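Local coordinates for probable mannosyltransferase KTR4 (Saccharomyces cerevisiae, PDB 5A07), which is a probable mannosyltransferase of the KTR family with a GT-A-type fold, holding GDP and a manganese ion in this model, at residues M50-H54 and M277-E281; L287-F293 and A363-S369. One frame throughout, in Å; residues are numbered along the deposited sequence.

Interaction 1: M50-H54 and M277-E281; sequences MDRLH and MDFVE
Helix-to-helix packing between the C-terminal end of helix 43-53 and helix 272-282 brings Met50, Leu53 and His54 against Met277, Val280 and Glu281, three residues spaced along one side of their helix. The two nearest CA pairs, Leu53 with Met277 at 8.2 Å and Met50 with Glu281 at 8.5 Å, show that the backbones stay apart and side chains make the contact. Met50 reaches over by its end: the bend at chi2 (-60°) brings Met50 SD to 4.1 Å from Val280 CG1. The bend at chi3 (-67°) then turns the methyl toward Glu281, with Met50 CE 3.7 Å from Glu281 CG, against the aliphatic part of the acid. Leu53 uses its CB, which lies 4.1 Å from Met277 SD. At the outer margin, Glu281 OE2 comes to the edge of the His54 ring, near its plane, with carboxylate and ring planes 28° apart. The rotation of this imidazole is doubtful, so which ring atom faces OE2 is left open. Of the residues in contact, Leu53, Met277 and Val280 are buried, while His54 and Glu281 are exposed, so the interface grades from apolar to polar. Leu53 and Val280 both rest on Leu364 of helix 354-365, and Met50 touches Leu287 of the loop that follows helix 272-282.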
loop_
_atom_site.group_PDB
_atom_site.type_symbol
_atom_site.label_atom_id
_atom_site.label_comp_id
_atom_site.label_asym_id
_atom_site.label_seq_id
_atom_site.Cartn_x
_atom_site.Cartn_y
_atom_site.Cartn_z
ATOM N N MET B 50 -24.635 -0.223 -3.192
ATOM C CA MET B 50 -24.758 1.178 -3.605
ATOM C C MET B 50 -25.282 2.114 -2.533
ATOM O O MET B 50 -24.814 3.239 -2.437
ATOM C CB MET B 50 -25.571 1.348 -4.896
ATOM C CG MET B 50 -24.962 0.591 -6.058
ATOM S SD MET B 50 -23.266 1.103 -6.505
ATOM C CE MET B 50 -23.624 2.727 -7.074
ATOM N N ASP B 51 -26.194 1.647 -1.697
ATOM C CA ASP B 51 -26.671 2.472 -0.606
ATOM C C ASP B 51 -25.506 2.735 0.342
ATOM O O ASP B 51 -25.300 3.865 0.763
ATOM C CB ASP B 51 -27.790 1.755 0.206
ATOM C CG ASP B 51 -29.138 1.684 -0.550
ATOM O OD1 ASP B 51 -29.370 2.499 -1.455
ATOM O OD2 ASP B 51 -29.961 0.814 -0.210
ATOM N N ARG B 52 -24.768 1.697 0.694
ATOM C CA ARG B 52 -23.641 1.914 1.636
ATOM C C ARG B 52 -22.609 2.859 1.039
ATOM O O ARG B 52 -22.074 3.687 1.747
ATOM C CB ARG B 52 -22.962 0.599 1.972
ATOM C CG ARG B 52 -23.708 -0.080 3.083
ATOM C CD ARG B 52 -23.971 -1.515 2.767
ATOM N NE ARG B 52 -22.812 -2.361 2.938
ATOM C CZ ARG B 52 -22.680 -3.564 2.368
ATOM N NH1 ARG B 52 -23.622 -4.096 1.553
ATOM N NH2 ARG B 52 -21.593 -4.244 2.614
ATOM N N LEU B 53 -22.392 2.787 -0.267
ATOM C CA LEU B 53 -21.344 3.641 -0.897
ATOM C C LEU B 53 -21.753 5.099 -0.996
ATOM O O LEU B 53 -20.909 5.951 -1.261
ATOM C CB LEU B 53 -20.992 3.139 -2.255
ATOM C CG LEU B 53 -20.198 1.846 -2.246
ATOM C CD1 LEU B 53 -19.945 1.427 -3.676
ATOM C CD2 LEU B 53 -18.916 1.985 -1.486
ATOM N N HIS B 54 -23.035 5.375 -0.700
ATOM C CA HIS B 54 -23.627 6.694 -0.804
ATOM C C HIS B 54 -24.118 7.315 0.484
ATOM O O HIS B 54 -24.722 8.368 0.450
ATOM C CB HIS B 54 -24.742 6.688 -1.882
ATOM C CG HIS B 54 -24.193 6.458 -3.253
ATOM N ND1 HIS B 54 -23.484 7.426 -3.924
ATOM C CD2 HIS B 54 -24.139 5.360 -4.030
ATOM C CE1 HIS B 54 -23.066 6.955 -5.085
ATOM N NE2 HIS B 54 -23.452 5.698 -5.173
ATOM N N MET B 277 -16.795 6.768 -8.006
ATOM C CA MET B 277 -18.238 6.385 -7.939
ATOM C C MET B 277 -18.919 6.401 -9.329
ATOM O O MET B 277 -19.707 5.485 -9.632
ATOM C CB MET B 277 -18.981 7.292 -6.966
ATOM C CG MET B 277 -18.609 7.004 -5.520
ATOM S SD MET B 277 -18.949 5.340 -4.991
ATOM C CE MET B 277 -17.382 4.479 -5.253
ATOM N N ASP B 278 -18.563 7.373 -10.172
ATOM C CA ASP B 278 -19.065 7.387 -11.564
ATOM C C ASP B 278 -18.605 6.128 -12.246
ATOM O O ASP B 278 -19.390 5.455 -12.880
ATOM C CB ASP B 278 -18.560 8.601 -12.364
ATOM C CG ASP B 278 -19.186 9.920 -11.922
ATOM O OD1 ASP B 278 -20.263 9.890 -11.315
ATOM O OD2 ASP B 278 -18.569 10.981 -12.123
ATOM N N PHE B 279 -17.334 5.732 -12.080
ATOM C CA PHE B 279 -16.904 4.504 -12.735
ATOM C C PHE B 279 -17.673 3.285 -12.247
ATOM O O PHE B 279 -18.048 2.412 -13.031
ATOM C CB PHE B 279 -15.376 4.291 -12.498
ATOM C CG PHE B 279 -14.859 2.984 -12.976
ATOM C CD1 PHE B 279 -14.466 2.824 -14.295
ATOM C CD2 PHE B 279 -14.658 1.957 -12.112
ATOM C CE1 PHE B 279 -13.981 1.591 -14.745
ATOM C CE2 PHE B 279 -14.170 0.733 -12.540
ATOM C CZ PHE B 279 -13.791 0.570 -13.852
ATOM N N VAL B 280 -17.878 3.210 -10.940
ATOM C CA VAL B 280 -18.596 2.063 -10.353
ATOM C C VAL B 280 -20.073 2.000 -10.820
ATOM O O VAL B 280 -20.563 0.924 -11.075
ATOM C CB VAL B 280 -18.518 2.116 -8.803
ATOM C CG1 VAL B 280 -19.562 1.261 -8.162
ATOM C CG2 VAL B 280 -17.127 1.693 -8.330
ATOM N N GLU B 281 -20.754 3.149 -10.896
ATOM C CA GLU B 281 -22.134 3.190 -11.463
ATOM C C GLU B 281 -22.135 2.607 -12.870
ATOM O O GLU B 281 -23.002 1.842 -13.177
ATOM C CB GLU B 281 -22.742 4.619 -11.394
ATOM C CG GLU B 281 -23.330 4.942 -10.007
ATOM C CD GLU B 281 -23.023 6.353 -9.438
ATOM O OE1 GLU B 281 -22.827 7.332 -10.234
ATOM O OE2 GLU B 281 -22.957 6.484 -8.170
#

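Interaction 2: L287-F293 and A363-S369; sequences LNVNGAF and ALFADKS
The Phe293 ring meets Leu364 edge-on, CD2 of Leu364 lying in the ring plane 3.9 Å from Phe293 CE1, while one face is covered by the Gly291 carbonyl carbon above the ring centre. The Phe365 ring has Leu364 CB over one face, offset toward the rim. Leu364 CD2 also meets Leu287 CD2 at 4.1 Å, the two leucines side by side and pointing the same way. Three backbone bonds also join the segments. Asn288 N donates to Leu364 O at 2.9 Å, nearly straight (168°) and in the carbonyl plane; Ala292 N meets Ala363 O in plane, on a lone pair, but bent to 133°; Lys368 N reaches Asn290 O at 2.9 Å from above the carbonyl plane. Asn288 chi1 (-171°) swings the amide over to the other segment, where its face lies flat over the Ala366-Asp367 peptide, Asn288 CG 3.4 Å from Asp367 N. Asn288 OD1 accepts from Asn290 N at 2.8 Å, an Asx turn, and a water bridges it to Asp367 OD2. Asp367 forms a second Asx turn: its OD1 takes Ser369 N and, at 2.7 Å, Ser369 OG, both from one face of the carboxylate. A type I turn, Asn288 to Gly291, thus packs against the C-terminal region of helix 354-365, where Ala363 O and Leu364 O accept from loop N-H groups, a common pairing at helix ends.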
loop_
_atom_site.group_PDB
_atom_site.type_symbol
_atom_site.label_atom_id
_atom_site.label_comp_id
_atom_site.label_asym_id
_atom_site.label_seq_id
_atom_site.Cartn_x
_atom_site.Cartn_y
_atom_site.Cartn_z
ATOM N N LEU B 287 -17.796 -4.636 -8.815
ATOM C CA LEU B 287 -17.920 -4.665 -7.356
ATOM C C LEU B 287 -17.834 -6.083 -6.764
ATOM O O LEU B 287 -18.439 -6.989 -7.279
ATOM C CB LEU B 287 -19.211 -3.970 -6.884
ATOM C CG LEU B 287 -19.268 -2.472 -7.113
ATOM C CD1 LEU B 287 -20.681 -1.975 -6.859
ATOM C CD2 LEU B 287 -18.322 -1.755 -6.167
ATOM N N ASN B 288 -17.038 -6.294 -5.702
ATOM C CA ASN B 288 -17.050 -7.539 -4.929
ATOM C C ASN B 288 -17.981 -7.405 -3.774
ATOM O O ASN B 288 -17.970 -6.370 -3.083
ATOM C CB ASN B 288 -15.650 -7.907 -4.405
ATOM C CG ASN B 288 -15.605 -9.278 -3.807
ATOM O OD1 ASN B 288 -16.011 -9.504 -2.689
ATOM N ND2 ASN B 288 -15.143 -10.203 -4.566
ATOM N N VAL B 289 -18.820 -8.417 -3.533
ATOM C CA VAL B 289 -19.873 -8.265 -2.516
ATOM C C VAL B 289 -19.277 -8.257 -1.114
ATOM O O VAL B 289 -19.913 -7.798 -0.196
ATOM C CB VAL B 289 -21.008 -9.345 -2.610
ATOM C CG1 VAL B 289 -21.666 -9.253 -3.992
ATOM C CG2 VAL B 289 -20.471 -10.748 -2.407
ATOM N N ASN B 290 -18.065 -8.751 -0.961
ATOM C CA ASN B 290 -17.339 -8.660 0.279
ATOM C C ASN B 290 -16.228 -7.578 0.301
ATOM O O ASN B 290 -15.225 -7.748 1.019
ATOM C CB ASN B 290 -16.737 -10.023 0.695
ATOM C CG ASN B 290 -16.497 -10.125 2.226
ATOM O OD1 ASN B 290 -15.511 -10.764 2.797
ATOM N ND2 ASN B 290 -17.384 -9.471 2.933
ATOM N N GLY B 291 -16.427 -6.505 -0.438
ATOM C CA GLY B 291 -15.504 -5.381 -0.464
ATOM C C GLY B 291 -15.423 -4.641 0.861
ATOM O O GLY B 291 -16.330 -4.705 1.737
ATOM N N ALA B 292 -14.339 -3.885 1.013
ATOM C CA ALA B 292 -14.096 -3.188 2.264
ATOM C C ALA B 292 -14.856 -1.884 2.335
ATOM O O ALA B 292 -14.284 -0.826 2.453
ATOM C CB ALA B 292 -12.610 -2.971 2.452
ATOM N N PHE B 293 -16.190 -1.946 2.269
ATOM C CA PHE B 293 -16.975 -0.737 2.102
ATOM C C PHE B 293 -17.046 0.146 3.317
ATOM O O PHE B 293 -17.001 1.344 3.190
ATOM C CB PHE B 293 -18.401 -1.095 1.636
ATOM C CG PHE B 293 -18.416 -1.940 0.406
ATOM C CD1 PHE B 293 -17.835 -1.503 -0.766
ATOM C CD2 PHE B 293 -19.020 -3.181 0.413
ATOM C CE1 PHE B 293 -17.837 -2.300 -1.915
ATOM C CE2 PHE B 293 -19.038 -3.959 -0.736
ATOM C CZ PHE B 293 -18.415 -3.525 -1.893
ATOM N N ALA B 363 -10.433 -2.265 -2.286
ATOM C CA ALA B 363 -11.589 -2.273 -1.402
ATOM C C ALA B 363 -12.910 -2.520 -2.197
ATOM O O ALA B 363 -13.842 -3.138 -1.681
ATOM C CB ALA B 363 -11.666 -0.948 -0.681
ATOM N N LEU B 364 -12.970 -2.018 -3.429
ATOM C CA LEU B 364 -14.202 -2.098 -4.231
ATOM C C LEU B 364 -14.273 -3.382 -5.028
ATOM O O LEU B 364 -15.383 -3.961 -5.173
ATOM C CB LEU B 364 -14.300 -0.908 -5.186
ATOM C CG LEU B 364 -14.521 0.382 -4.425
ATOM C CD1 LEU B 364 -14.300 1.540 -5.348
ATOM C CD2 LEU B 364 -15.892 0.466 -3.805
ATOM N N PHE B 365 -13.132 -3.903 -5.514
ATOM C CA PHE B 365 -13.146 -4.941 -6.538
ATOM C C PHE B 365 -12.653 -6.254 -6.072
ATOM O O PHE B 365 -12.534 -7.150 -6.881
ATOM C CB PHE B 365 -12.372 -4.518 -7.816
ATOM C CG PHE B 365 -12.736 -3.133 -8.326
ATOM C CD1 PHE B 365 -14.054 -2.723 -8.357
ATOM C CD2 PHE B 365 -11.783 -2.293 -8.807
ATOM C CE1 PHE B 365 -14.420 -1.443 -8.801
ATOM C CE2 PHE B 365 -12.098 -1.016 -9.228
ATOM C CZ PHE B 365 -13.432 -0.582 -9.228
ATOM N N ALA B 366 -12.383 -6.398 -4.769
ATOM C CA ALA B 366 -11.855 -7.636 -4.203
ATOM C C ALA B 366 -12.500 -7.890 -2.862
ATOM O O ALA B 366 -12.973 -6.971 -2.199
ATOM C CB ALA B 366 -10.352 -7.579 -4.010
ATOM N N ASP B 367 -12.474 -9.148 -2.485
ATOM C CA ASP B 367 -12.966 -9.602 -1.224
ATOM C C ASP B 367 -11.984 -9.177 -0.132
ATOM O O ASP B 367 -10.823 -9.549 -0.163
ATOM C CB ASP B 367 -12.999 -11.151 -1.219
ATOM C CG ASP B 367 -13.627 -11.716 0.039
ATOM O OD1 ASP B 367 -13.463 -11.200 1.182
ATOM O OD2 ASP B 367 -14.327 -12.740 -0.069
ATOM N N LYS B 368 -12.463 -8.462 0.868
ATOM C CA LYS B 368 -11.584 -7.909 1.864
ATOM C C LYS B 368 -10.799 -8.957 2.705
ATOM O O LYS B 368 -9.743 -8.606 3.302
ATOM C CB LYS B 368 -12.326 -6.953 2.759
ATOM C CG LYS B 368 -13.306 -7.637 3.700
ATOM C CD LYS B 368 -14.277 -6.572 4.169
ATOM C CE LYS B 368 -14.947 -6.945 5.467
ATOM N NZ LYS B 368 -16.005 -7.827 5.193
ATOM N N SER B 369 -11.273 -10.201 2.761
ATOM C CA SER B 369 -10.590 -11.272 3.497
ATOM C C SER B 369 -9.365 -11.817 2.712
ATOM O O SER B 369 -8.592 -12.586 3.267
ATOM C CB SER B 369 -11.567 -12.405 3.826
ATOM O OG SER B 369 -12.019 -13.026 2.623
HETATM O O HOH W 1 -16.528 -12.344 -1.795
HETATM O O HOH W 2 -17.913 -6.365 3.162
HETATM O O HOH W 3 -11.731 -5.465 -0.235
#

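From the N terminus, helix 43-53 meets helix 272-282 in interaction 1, closing a loop of 222 intervening residues that includes much of the mixed sheet. Interaction 2 opens only afterwards, at 287-293, and closes across 69 mainly helical residues, so the two follow in series and neither cross nor nest. Their centres are 13 Å apart, on the same side of the chain's centre, and they touch: Leu53 CD2 lies 3.7 Å from Phe293 CD1, Val280 CG1 3.7 Å from Leu287 CD1, and Phe279 CE2 3.6 Å from Phe365 CZ. Together they unite helices 43-53, 272-282, 293-297 and 354-365 in one packed group.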